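PDB 4PQI: In2-1 family protein, glutathione transferase lambda3 from Populus trichocarpa, which probably catalyses glutathione-dependent thiol-transfer reactions as a monomeric lambda-class glutathione transferase specific to land plants. Local coordinates for residues Ala72-Pro75 with Glu76-Pro80; His156-Asn159 with Ala160-Phe164; Lys229-Val232 with Glu233-Lys237. All coordinates share one frame; numbering follows the deposited sequence.

How the interactions relate
All three interactions are local, side chains three to five residues apart along a helix or at its end. Interaction 1 lies in the thioredoxin-like N-terminal domain, interactions 2 and 3 in the helical C-terminal domain. Glutathione is approached by two of them: the side chains of Y74 (interaction 1) and F234 (interaction 3) each come to about 7 Å from it, although the two contacts have centres 28 Å apart. Interaction 2, on the opposite side of the chain's centre from interaction 1 and 40 Å from it between centres, belongs to two calcium sites instead. Interactions 2 and 3 stay about 14 Å apart at their nearest atoms.

Interaction 1: residues Ala72-Pro75 with Glu76-Pro80; sequences AWYP and EKVYP
Y74 runs alongside Y79 and slants across V78 where the short helix 73-78 runs into the following loop. With CG opposite the backbone N (chi1 -177°), the ring leaves CB along V78: its CD1 sits 3.8 Å from V78 CB, and its CE1 3.9 Å from V78 CG1. Farther out, CZ of Y74 packs on CB of Y79, and the hydroxyl OH of Y74 ends 3.5 Å from CD2 of Y79. That hydroxyl has its polar partners beyond the helix, K83 O and S86 OG, while the ring meets Y36 of strand 33-37. A phenylalanine in its place would probably leave the carbonyl of K83, a residue of the glutathione pocket, and S86 OG without this hydroxyl partner. On the neighbouring flank, W73 CE3 touches V78 CG2 at 3.8 Å, and the indole NE1 is bonded to A23 O. The backbone widens into a pi-type turn at 76-78: Y74 O takes both V78 N, at 3.0 Å and from above the carbonyl plane, and Y79 N, at 2.7 Å and nearly straight (168° at the hydrogen). P75 CA adds a CH...O contact to Y79 O, 3.5 Å long. The chemistry is thus divided: apolar packing joins the side chains of this turn, whereas the polar tips of W73 and Y74 are spent on tying it to the rest of the chain.

Interaction 2: residues His156-Asn159 with Ala160-Phe164; sequences HLEN and ALHKF. Unlike the reference sequence in segment 156-159: H156 (reference Tyr). With CA (calcium ion), chain C; CA (calcium ion), chain D.
H156 O receives A160 N at 2.9 Å, and L157 O receives L161 N at 3.1 Å; these bonds close the last regular turn of helix 151-160. Here the packing is tight. A160 CB lies 3.3 Å from H156 O, L161 CG rests 3.4 Å from L157 O, and the buried leucines face inward, L157 toward F134 and Y182, L161 toward F170 and W211. E158 is held by K207 N and L208 N, one to each carboxylate oxygen, while its backbone O meets CD2 at the edge of the H162 ring, 3.3 Å away. The other side is looser and wet. N159 and H162 are exposed, H162 N bonds to N159 O in an i to i+3 step, and a type I turn from A160 to K163 takes over from the helix. L161 O is bridged to one calcium through three of its waters, one of which has other acceptors competing for its protons; F164 O grips this ion directly at 2.4 Å with G167 O. H162 O binds the second calcium, also 2.4 Å away and shared with D165, and H162 ND1 is hydrogen-bonded to a water of the same ion. This is a helix C-terminus unwinding into a turn whose carbonyls, directly or through water, serve two surface calcium sites.

Interaction 3: residues Lys229-Val232 with Glu233-Lys237; sequences KELV and EFYKK
K229 O accepts E233 N in an almost straight bond (177° at the hydrogen), and the same i to i+4 spacing repeats from E230 O to F234 N, L231 O to Y235 N and V232 O to K236 N. The last two are both 2.9 Å long. Residues 229-237 are therefore a regular alpha-helical run inside helix 228-239, with no bulge or break where the two segments join. On the inner flank L231 and Y235 carry the contact. In L231, CG opposite the backbone N and chi2 at -82° together swing methyl CD2 over the centre of the Y235 ring; from that carbon to the ring centroid is 3.8 Å, only 12° off the normal, a clear CH-pi contact. The ring is also gripped at its rim and tip: F234 CE2 lies in its plane at the edge, F192 and F239 meet it edge-to-face, and its OH is bonded to Y139 OH. Methyl, aromatic neighbours and hydroxyl bond together should hold the phenol in one orientation. V232 turns to I191 and V196 of helix 177-197, while its CG1 meets K236 CE at 4.1 Å. The K236 chain first lies along the backbone, with CG 3.2 Å from V232 O. On the exposed side F234 sets its CB 3.3 Å from E230 O and 3.4 Å from L231 O, and its ring leads away from 229-232. Glutathione lies about 7 Å from that side chain. With L231 and Y235 buried on one flank and K229, E230, E233 and K236 exposed, this is an amphipathic helix, the C-terminal one of a GST fold, packed on helix 177-197 by L231, V232 and Y235 and running close to the glutathione site.

Interaction 1: residues Ala72-Pro75 with Glu76-Pro80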
loop_
_atom_site.group_PDB
_atom_site.type_symbol
_atom_site.label_atom_id
_atom_site.label_comp_id
_atom_site.label_asym_id
_atom_site.label_seq_id
_atom_site.Cartn_x
_atom_site.Cartn_y
_atom_site.Cartn_z
ATOM N N ALA A 72 5.116 -24.091 -3.168
ATOM C CA ALA A 72 6.530 -24.219 -2.879
ATOM C C ALA A 72 7.398 -23.625 -3.994
ATOM O O ALA A 72 8.525 -23.194 -3.730
ATOM C CB ALA A 72 6.890 -25.709 -2.656
ATOM N N TRP A 73 6.896 -23.605 -5.232
ATOM C CA TRP A 73 7.695 -23.050 -6.334
ATOM C C TRP A 73 8.012 -21.560 -6.178
ATOM O O TRP A 73 8.906 -21.018 -6.838
ATOM C CB TRP A 73 7.067 -23.325 -7.715
ATOM C CG TRP A 73 5.622 -22.926 -7.936
ATOM C CD1 TRP A 73 4.554 -23.786 -8.097
ATOM C CD2 TRP A 73 5.074 -21.592 -8.071
ATOM N NE1 TRP A 73 3.396 -23.073 -8.290
ATOM C CE2 TRP A 73 3.684 -21.730 -8.280
ATOM C CE3 TRP A 73 5.622 -20.303 -8.016
ATOM C CZ2 TRP A 73 2.839 -20.637 -8.448
ATOM C CZ3 TRP A 73 4.770 -19.204 -8.175
ATOM C CH2 TRP A 73 3.398 -19.384 -8.392
ATOM N N TYR A 74 7.284 -20.884 -5.304
ATOM C CA TYR A 74 7.533 -19.456 -5.131
ATOM C C TYR A 74 8.895 -19.166 -4.433
ATOM O O TYR A 74 9.752 -18.486 -5.010
ATOM C CB TYR A 74 6.318 -18.750 -4.499
ATOM C CG TYR A 74 6.507 -17.261 -4.359
ATOM C CD1 TYR A 74 6.528 -16.442 -5.483
ATOM C CD2 TYR A 74 6.661 -16.675 -3.110
ATOM C CE1 TYR A 74 6.723 -15.074 -5.377
ATOM C CE2 TYR A 74 6.846 -15.293 -2.981
ATOM C CZ TYR A 74 6.876 -14.505 -4.121
ATOM O OH TYR A 74 7.059 -13.159 -4.025
ATOM N N PRO A 75 9.122 -19.707 -3.216
ATOM C CA PRO A 75 10.468 -19.508 -2.668
ATOM C C PRO A 75 11.531 -20.295 -3.422
ATOM O O PRO A 75 12.656 -19.807 -3.531
ATOM C CB PRO A 75 10.352 -20.038 -1.229
ATOM C CG PRO A 75 9.206 -20.943 -1.256
ATOM C CD PRO A 75 8.237 -20.381 -2.247
ATOM N N GLU A 76 11.184 -21.472 -3.944
ATOM C CA GLU A 76 12.174 -22.317 -4.599
ATOM C C GLU A 76 12.579 -21.808 -5.982
ATOM O O GLU A 76 13.733 -21.883 -6.343
ATOM C CB GLU A 76 11.687 -23.769 -4.688
ATOM C CG GLU A 76 11.576 -24.474 -3.338
ATOM C CD GLU A 76 11.060 -25.917 -3.450
ATOM O OE1 GLU A 76 11.054 -26.474 -4.576
ATOM O OE2 GLU A 76 10.657 -26.491 -2.411
ATOM N N LYS A 77 11.634 -21.278 -6.748
ATOM C CA LYS A 77 11.891 -20.992 -8.155
ATOM C C LYS A 77 11.727 -19.530 -8.562
ATOM O O LYS A 77 12.220 -19.130 -9.620
ATOM C CB LYS A 77 11.009 -21.878 -9.045
ATOM C CG LYS A 77 11.442 -23.331 -9.031
ATOM C CD LYS A 77 10.438 -24.208 -9.754
ATOM C CE LYS A 77 10.794 -25.690 -9.632
ATOM N NZ LYS A 77 9.666 -26.560 -10.108
ATOM N N VAL A 78 11.049 -18.732 -7.738
ATOM C CA VAL A 78 10.776 -17.351 -8.129
ATOM C C VAL A 78 11.539 -16.361 -7.257
ATOM O O VAL A 78 12.334 -15.538 -7.763
ATOM C CB VAL A 78 9.252 -17.035 -8.123
ATOM C CG1 VAL A 78 8.974 -15.580 -8.507
ATOM C CG2 VAL A 78 8.498 -17.996 -9.083
ATOM N N TYR A 79 11.334 -16.454 -5.948
ATOM C CA TYR A 79 11.784 -15.392 -5.056
ATOM C C TYR A 79 12.175 -15.941 -3.691
ATOM O O TYR A 79 11.326 -16.100 -2.820
ATOM C CB TYR A 79 10.673 -14.349 -4.922
ATOM C CG TYR A 79 11.075 -13.106 -4.166
ATOM C CD1 TYR A 79 12.103 -12.273 -4.629
ATOM C CD2 TYR A 79 10.424 -12.753 -2.984
ATOM C CE1 TYR A 79 12.463 -11.117 -3.926
ATOM C CE2 TYR A 79 10.779 -11.620 -2.290
ATOM C CZ TYR A 79 11.804 -10.803 -2.767
ATOM O OH TYR A 79 12.138 -9.675 -2.051
ATOM N N PRO A 80 13.469 -16.229 -3.508
ATOM C CA PRO A 80 14.003 -16.845 -2.283
ATOM C C PRO A 80 13.657 -16.135 -0.959
ATOM O O PRO A 80 13.398 -16.833 0.002
ATOM C CB PRO A 80 15.515 -16.892 -2.547
ATOM C CG PRO A 80 15.595 -17.033 -4.030
ATOM C CD PRO A 80 14.500 -16.124 -4.556
#

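Interaction 2: residues His156-Asn159 with Ala160-Phe164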
loop_
_atom_site.group_PDB
_atom_site.type_symbol
_atom_site.label_atom_id
_atom_site.label_comp_id
_atom_site.label_asym_id
_atom_site.label_seq_id
_atom_site.Cartn_x
_atom_site.Cartn_y
_atom_site.Cartn_z
ATOM N N HIS A 156 2.257 12.605 13.944
ATOM C CA HIS A 156 3.288 12.862 12.955
ATOM C C HIS A 156 2.661 12.984 11.559
ATOM O O HIS A 156 2.983 13.894 10.807
ATOM C CB HIS A 156 4.370 11.782 12.995
ATOM C CG HIS A 156 5.719 12.265 12.552
ATOM N ND1 HIS A 156 6.399 13.269 13.207
ATOM C CD2 HIS A 156 6.502 11.899 11.508
ATOM C CE1 HIS A 156 7.548 13.495 12.591
ATOM N NE2 HIS A 156 7.635 12.675 11.559
ATOM N N LEU A 157 1.727 12.100 11.230
ATOM C CA LEU A 157 1.045 12.210 9.941
ATOM C C LEU A 157 0.151 13.448 9.850
ATOM O O LEU A 157 0.109 14.117 8.810
ATOM C CB LEU A 157 0.241 10.954 9.628
ATOM C CG LEU A 157 1.017 9.645 9.536
ATOM C CD1 LEU A 157 0.092 8.556 9.031
ATOM C CD2 LEU A 157 2.219 9.797 8.647
ATOM N N GLU A 158 -0.568 13.750 10.929
ATOM C CA GLU A 158 -1.381 14.965 10.986
ATOM C C GLU A 158 -0.524 16.214 10.730
ATOM O O GLU A 158 -0.877 17.077 9.912
ATOM C CB GLU A 158 -2.092 15.079 12.347
ATOM C CG GLU A 158 -2.909 16.361 12.551
ATOM C CD GLU A 158 -4.099 16.439 11.622
ATOM O OE1 GLU A 158 -4.425 15.425 10.970
ATOM O OE2 GLU A 158 -4.711 17.516 11.528
ATOM N N ASN A 159 0.597 16.307 11.439
ATOM C CA ASN A 159 1.475 17.465 11.295
ATOM C C ASN A 159 2.157 17.546 9.917
ATOM O O ASN A 159 2.252 18.627 9.333
ATOM C CB ASN A 159 2.461 17.526 12.459
ATOM C CG ASN A 159 1.777 17.926 13.763
ATOM O OD1 ASN A 159 1.044 18.900 13.804
ATOM N ND2 ASN A 159 1.993 17.153 14.817
ATOM N N ALA A 160 2.589 16.398 9.393
ATOM C CA ALA A 160 3.132 16.322 8.043
ATOM C C ALA A 160 2.157 16.903 7.017
ATOM O O ALA A 160 2.577 17.594 6.085
ATOM C CB ALA A 160 3.505 14.858 7.675
ATOM N N LEU A 161 0.858 16.641 7.202
ATOM C CA LEU A 161 -0.165 17.136 6.278
ATOM C C LEU A 161 -0.362 18.660 6.314
ATOM O O LEU A 161 -1.033 19.218 5.445
ATOM C CB LEU A 161 -1.498 16.412 6.487
ATOM C CG LEU A 161 -1.521 14.980 5.949
ATOM C CD1 LEU A 161 -2.654 14.185 6.572
ATOM C CD2 LEU A 161 -1.606 14.957 4.400
ATOM N N HIS A 162 0.210 19.323 7.318
ATOM C CA HIS A 162 0.209 20.790 7.382
ATOM C C HIS A 162 1.371 21.426 6.606
ATOM O O HIS A 162 1.438 22.646 6.475
ATOM C CB HIS A 162 0.256 21.275 8.840
ATOM C CG HIS A 162 -1.069 21.254 9.533
ATOM N ND1 HIS A 162 -1.932 22.329 9.515
ATOM C CD2 HIS A 162 -1.680 20.293 10.264
ATOM C CE1 HIS A 162 -3.017 22.031 10.204
ATOM N NE2 HIS A 162 -2.893 20.799 10.665
ATOM N N LYS A 163 2.287 20.614 6.084
ATOM C CA LYS A 163 3.470 21.165 5.417
ATOM C C LYS A 163 3.113 21.901 4.098
ATOM O O LYS A 163 3.467 23.061 3.897
ATOM C CB LYS A 163 4.511 20.052 5.195
ATOM C CG LYS A 163 5.769 20.481 4.444
ATOM C CD LYS A 163 6.897 20.851 5.378
ATOM C CE LYS A 163 8.225 20.932 4.629
ATOM N NZ LYS A 163 9.375 21.112 5.563
ATOM N N PHE A 164 2.397 21.228 3.207
ATOM C CA PHE A 164 2.036 21.819 1.924
ATOM C C PHE A 164 0.544 22.180 1.898
ATOM O O PHE A 164 -0.323 21.313 2.078
ATOM C CB PHE A 164 2.450 20.886 0.761
ATOM C CG PHE A 164 3.943 20.683 0.666
ATOM C CD1 PHE A 164 4.763 21.695 0.183
ATOM C CD2 PHE A 164 4.534 19.499 1.102
ATOM C CE1 PHE A 164 6.147 21.528 0.110
ATOM C CE2 PHE A 164 5.917 19.320 1.038
ATOM C CZ PHE A 164 6.729 20.346 0.537
HETATM CA CA CA C . -2.354 20.346 3.021
HETATM CA CA CA D . 0.496 24.810 6.569
HETATM O O HOH W 1 -3.803 19.009 4.213
HETATM O O HOH W 2 -1.126 18.202 2.762
HETATM O O HOH W 3 -2.065 21.847 4.856
HETATM O O HOH W 4 -1.827 24.344 7.496
HETATM O O HOH W 5 -4.201 21.958 2.331
#

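Interaction 3: residues Lys229-Val232 with Glu233-Lys237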
loop_
_atom_site.group_PDB
_atom_site.type_symbol
_atom_site.label_atom_id
_atom_site.label_comp_id
_atom_site.label_asym_id
_atom_site.label_seq_id
_atom_site.Cartn_x
_atom_site.Cartn_y
_atom_site.Cartn_z
ATOM N N LYS A 229 -14.138 -7.088 7.974
ATOM C CA LYS A 229 -14.386 -8.135 8.955
ATOM C C LYS A 229 -13.222 -9.117 9.035
ATOM O O LYS A 229 -12.762 -9.457 10.124
ATOM C CB LYS A 229 -15.693 -8.871 8.638
ATOM C CG LYS A 229 -16.931 -7.992 8.726
ATOM C CD LYS A 229 -17.167 -7.499 10.151
ATOM C CE LYS A 229 -18.387 -6.590 10.231
ATOM N NZ LYS A 229 -18.773 -6.254 11.634
ATOM N N GLU A 230 -12.744 -9.567 7.879
ATOM C CA GLU A 230 -11.606 -10.476 7.844
ATOM C C GLU A 230 -10.352 -9.838 8.449
ATOM O O GLU A 230 -9.564 -10.512 9.111
ATOM C CB GLU A 230 -11.329 -10.957 6.413
ATOM C CG GLU A 230 -12.421 -11.854 5.830
ATOM C CD GLU A 230 -11.962 -12.605 4.587
ATOM O OE1 GLU A 230 -10.880 -12.261 4.050
ATOM O OE2 GLU A 230 -12.678 -13.541 4.158
ATOM N N LEU A 231 -10.169 -8.541 8.221
ATOM C CA LEU A 231 -9.015 -7.834 8.772
ATOM C C LEU A 231 -9.031 -7.872 10.311
ATOM O O LEU A 231 -8.024 -8.182 10.947
ATOM C CB LEU A 231 -8.978 -6.394 8.244
ATOM C CG LEU A 231 -7.864 -5.423 8.646
ATOM C CD1 LEU A 231 -8.131 -4.786 10.009
ATOM C CD2 LEU A 231 -6.482 -6.071 8.600
ATOM N N VAL A 232 -10.183 -7.569 10.897
ATOM C CA VAL A 232 -10.324 -7.536 12.355
ATOM C C VAL A 232 -10.025 -8.891 13.022
ATOM O O VAL A 232 -9.228 -8.964 13.969
ATOM C CB VAL A 232 -11.723 -7.031 12.767
ATOM C CG1 VAL A 232 -11.867 -7.021 14.288
ATOM C CG2 VAL A 232 -11.971 -5.637 12.189
ATOM N N GLU A 233 -10.652 -9.956 12.525
ATOM C CA GLU A 233 -10.385 -11.295 13.040
ATOM C C GLU A 233 -8.903 -11.641 12.926
ATOM O O GLU A 233 -8.309 -12.191 13.854
ATOM C CB GLU A 233 -11.233 -12.352 12.323
ATOM C CG GLU A 233 -10.803 -13.796 12.634
ATOM C CD GLU A 233 -11.960 -14.787 12.646
ATOM O OE1 GLU A 233 -13.123 -14.345 12.788
ATOM O OE2 GLU A 233 -11.704 -16.009 12.524
ATOM N N PHE A 234 -8.310 -11.302 11.788
ATOM C CA PHE A 234 -6.891 -11.548 11.557
ATOM C C PHE A 234 -6.016 -10.819 12.580
ATOM O O PHE A 234 -5.108 -11.418 13.163
ATOM C CB PHE A 234 -6.512 -11.158 10.122
ATOM C CG PHE A 234 -5.040 -11.267 9.822
ATOM C CD1 PHE A 234 -4.361 -12.457 10.024
ATOM C CD2 PHE A 234 -4.344 -10.179 9.319
ATOM C CE1 PHE A 234 -3.008 -12.558 9.744
ATOM C CE2 PHE A 234 -3.005 -10.271 9.035
ATOM C CZ PHE A 234 -2.330 -11.465 9.249
ATOM N N TYR A 235 -6.301 -9.538 12.812
ATOM C CA TYR A 235 -5.496 -8.730 13.734
ATOM C C TYR A 235 -5.691 -9.075 15.213
ATOM O O TYR A 235 -4.755 -8.964 16.013
ATOM C CB TYR A 235 -5.739 -7.238 13.516
ATOM C CG TYR A 235 -4.865 -6.622 12.443
ATOM C CD1 TYR A 235 -4.175 -7.415 11.534
ATOM C CD2 TYR A 235 -4.720 -5.242 12.351
ATOM C CE1 TYR A 235 -3.381 -6.846 10.550
ATOM C CE2 TYR A 235 -3.945 -4.669 11.376
ATOM C CZ TYR A 235 -3.269 -5.469 10.482
ATOM O OH TYR A 235 -2.490 -4.887 9.512
ATOM N N LYS A 236 -6.908 -9.469 15.580
ATOM C CA LYS A 236 -7.147 -9.994 16.916
ATOM C C LYS A 236 -6.301 -11.256 17.156
ATOM O O LYS A 236 -5.693 -11.424 18.221
ATOM C CB LYS A 236 -8.637 -10.289 17.129
ATOM C CG LYS A 236 -9.524 -9.046 17.181
ATOM C CD LYS A 236 -10.869 -9.316 17.887
ATOM C CE LYS A 236 -11.838 -10.079 17.001
ATOM N NZ LYS A 236 -13.199 -10.177 17.619
ATOM N N LYS A 237 -6.253 -12.135 16.159
ATOM C CA LYS A 237 -5.526 -13.388 16.303
ATOM C C LYS A 237 -4.022 -13.139 16.294
ATOM O O LYS A 237 -3.263 -13.850 16.953
ATOM C CB LYS A 237 -5.917 -14.381 15.205
ATOM C CG LYS A 237 -7.371 -14.837 15.268
ATOM C CD LYS A 237 -7.591 -16.128 14.488
ATOM C CE LYS A 237 -6.996 -16.041 13.086
ATOM N NZ LYS A 237 -7.235 -17.291 12.308
#